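Local coordinates for malonyl CoA-acyl carrier protein transacylase (PDB 3QAT), which probably transfers the malonyl group from malonyl-CoA to acyl carrier protein, supplying the extender unit for fatty acid biosynthesis, at residues Ile142-Lys147 and Lys192-Ala197. Residues are numbered along the deposited sequence; the frame is centred on the assembly and turned at random. Where two conformers were deposited one is given.
Sequences IGLDEK and KGAKRA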
loop_
_atom_site.group_PDB
_atom_site.type_symbol
_atom_site.label_atom_id
_atom_site.label_comp_id
_atom_site.label_asym_id
_atom_site.label_seq_id
_atom_site.Cartn_x
_atom_site.Cartn_y
_atom_site.Cartn_z
ATOM N N ILE A 142 -4.577 -7.674 -17.062
ATOM C CA ILE A 142 -5.575 -6.656 -17.391
ATOM C C ILE A 142 -6.636 -7.226 -18.324
ATOM O O ILE A 142 -6.302 -7.918 -19.297
ATOM C CB ILE A 142 -4.953 -5.442 -18.088
ATOM C CG1 ILE A 142 -3.850 -4.846 -17.219
ATOM C CG2 ILE A 142 -6.035 -4.354 -18.332
ATOM C CD1 ILE A 142 -3.100 -3.751 -17.926
ATOM N N GLY A 143 -7.900 -6.970 -17.988
ATOM C CA GLY A 143 -9.021 -7.199 -18.910
ATOM C C GLY A 143 -9.924 -8.362 -18.575
ATOM O O GLY A 143 -10.920 -8.606 -19.282
ATOM N N LEU A 144 -9.592 -9.109 -17.526
ATOM C CA LEU A 144 -10.456 -10.188 -17.059
ATOM C C LEU A 144 -11.088 -9.828 -15.722
ATOM O O LEU A 144 -10.410 -9.323 -14.834
ATOM C CB LEU A 144 -9.673 -11.500 -16.919
ATOM C CG LEU A 144 -8.954 -12.008 -18.174
ATOM C CD1 LEU A 144 -8.148 -13.283 -17.862
ATOM C CD2 LEU A 144 -9.947 -12.252 -19.334
ATOM N N ASP A 145 -12.383 -10.103 -15.568
ATOM C CA ASP A 145 -13.029 -9.779 -14.293
ATOM C C ASP A 145 -12.645 -10.793 -13.218
ATOM O O ASP A 145 -12.083 -11.849 -13.520
ATOM C CB ASP A 145 -14.558 -9.602 -14.433
ATOM C CG ASP A 145 -15.271 -10.873 -14.831
ATOM O OD1 ASP A 145 -14.774 -11.986 -14.549
ATOM O OD2 ASP A 145 -16.364 -10.763 -15.429
ATOM N N GLU A 146 -12.945 -10.449 -11.975
ATOM C CA GLU A 146 -12.602 -11.259 -10.820
ATOM C C GLU A 146 -13.093 -12.700 -10.931
ATOM O O GLU A 146 -12.348 -13.643 -10.644
ATOM C CB GLU A 146 -13.207 -10.604 -9.600
ATOM C CG GLU A 146 -12.505 -10.889 -8.325
ATOM C CD GLU A 146 -12.693 -9.756 -7.336
ATOM O OE1 GLU A 146 -13.780 -9.110 -7.362
ATOM O OE2 GLU A 146 -11.756 -9.522 -6.534
ATOM N N LYS A 147 -14.353 -12.864 -11.327
ATOM C CA LYS A 147 -14.947 -14.188 -11.523
ATOM C C LYS A 147 -14.121 -15.066 -12.467
ATOM O O LYS A 147 -13.822 -16.222 -12.146
ATOM C CB LYS A 147 -16.401 -14.071 -12.019
ATOM N N LYS A 192 -7.540 -16.759 -22.904
ATOM C CA LYS A 192 -8.885 -16.190 -22.721
ATOM C C LYS A 192 -9.062 -14.760 -23.206
ATOM O O LYS A 192 -10.172 -14.231 -23.160
ATOM C CB LYS A 192 -9.299 -16.273 -21.252
ATOM C CG LYS A 192 -9.541 -17.685 -20.788
ATOM C CD LYS A 192 -10.105 -17.691 -19.359
ATOM C CE LYS A 192 -10.444 -19.092 -18.898
ATOM N NZ LYS A 192 -11.697 -19.637 -19.514
ATOM N N GLY A 193 -7.985 -14.141 -23.665
ATOM C CA GLY A 193 -8.056 -12.821 -24.289
ATOM C C GLY A 193 -7.732 -11.657 -23.374
ATOM O O GLY A 193 -8.115 -10.522 -23.659
ATOM N N ALA A 194 -7.010 -11.919 -22.289
ATOM C CA ALA A 194 -6.568 -10.811 -21.449
ATOM C C ALA A 194 -5.848 -9.790 -22.310
ATOM O O ALA A 194 -5.085 -10.171 -23.211
ATOM C CB ALA A 194 -5.653 -11.301 -20.348
ATOM N N LYS A 195 -6.077 -8.497 -22.036
ATOM C CA LYS A 195 -5.360 -7.450 -22.748
ATOM C C LYS A 195 -3.874 -7.481 -22.392
ATOM O O LYS A 195 -3.029 -7.250 -23.253
ATOM C CB LYS A 195 -5.969 -6.066 -22.485
ATOM C CG LYS A 195 -7.404 -5.908 -23.010
ATOM C CD LYS A 195 -7.545 -6.463 -24.436
ATOM C CE LYS A 195 -8.643 -5.768 -25.232
ATOM N NZ LYS A 195 -8.132 -4.563 -25.956
ATOM N N ARG A 196 -3.575 -7.796 -21.133
ATOM C CA ARG A 196 -2.200 -7.932 -20.650
ATOM C C ARG A 196 -2.152 -9.115 -19.705
ATOM O O ARG A 196 -3.063 -9.295 -18.906
ATOM C CB ARG A 196 -1.779 -6.678 -19.871
ATOM C CG ARG A 196 -0.481 -6.872 -19.048
ATOM C CD ARG A 196 -0.067 -5.616 -18.308
ATOM N NE ARG A 196 0.040 -4.488 -19.233
ATOM C CZ ARG A 196 0.294 -3.234 -18.875
ATOM N NH1 ARG A 196 0.476 -2.917 -17.589
ATOM N NH2 ARG A 196 0.348 -2.286 -19.811
ATOM N N ALA A 197 -1.093 -9.921 -19.796
ATOM C CA ALA A 197 -0.868 -10.979 -18.807
ATOM C C ALA A 197 0.629 -11.163 -18.679
ATOM O O ALA A 197 1.270 -11.755 -19.549
ATOM C CB ALA A 197 -1.562 -12.278 -19.231
HETATM O O HOH W 1 -9.505 -8.622 -22.103
#
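Ile142 and Arg196 form an antiparallel hydrogen-bonded pair where one strand ends and the other begins. Ile142 N donates to Arg196 O at 2.9 Å, nearly straight at 167°, and Arg196 N returns a longer bond of 3.3 Å to Ile142 O. That carbonyl also takes a second, weak bond from Lys195 N, 2.8 Å from Ile142 O but bent to 125°. Two consecutive N-H groups thus share one acceptor, and Lys195 and Arg196 together face Ile142: a classic beta bulge.

The paired side chains lie on the same face of the sheet. In Ile142, CG1 anti to the carbonyl carbon (chi1 -57°) and the extended chain beyond it carry CD1 over one face of the Arg196 guanidinium, 3.5 Å from Arg196 NE and offset toward the rim. CB and CD of Arg196 pack on Ile142 CG1 and CD1, while the arginine's charged end suits an exposed edge.

After Ile142, Gly143 has a positive phi that would jam a CB against the preceding carbonyl. Its backbone is also hydrogen-bonded with Gly171. A water donates to both Gly143 O and Gly193 O, bridging the two backbones. Gly193 likewise has positive phi, closing helix 179-191 in a Schellman motif. Beside this turn the small Ala194 CB meets Leu144 CG at 4.0 Å. Asp145 then N-caps helix 146-155, its OD1 accepting from Asp148 N, while Glu146 makes salt bridges with Arg260 and Arg264.

The contact lies at the surface, in the mixed sheet of the acyltransferase, where outermost strand 196-200 pairs with strand 136-142. The buried Leu144 packs on Val149 and Ile152 of helix 146-155 and on Ala189 of helix 179-191, joining the strand ends to the helices that follow and precede them.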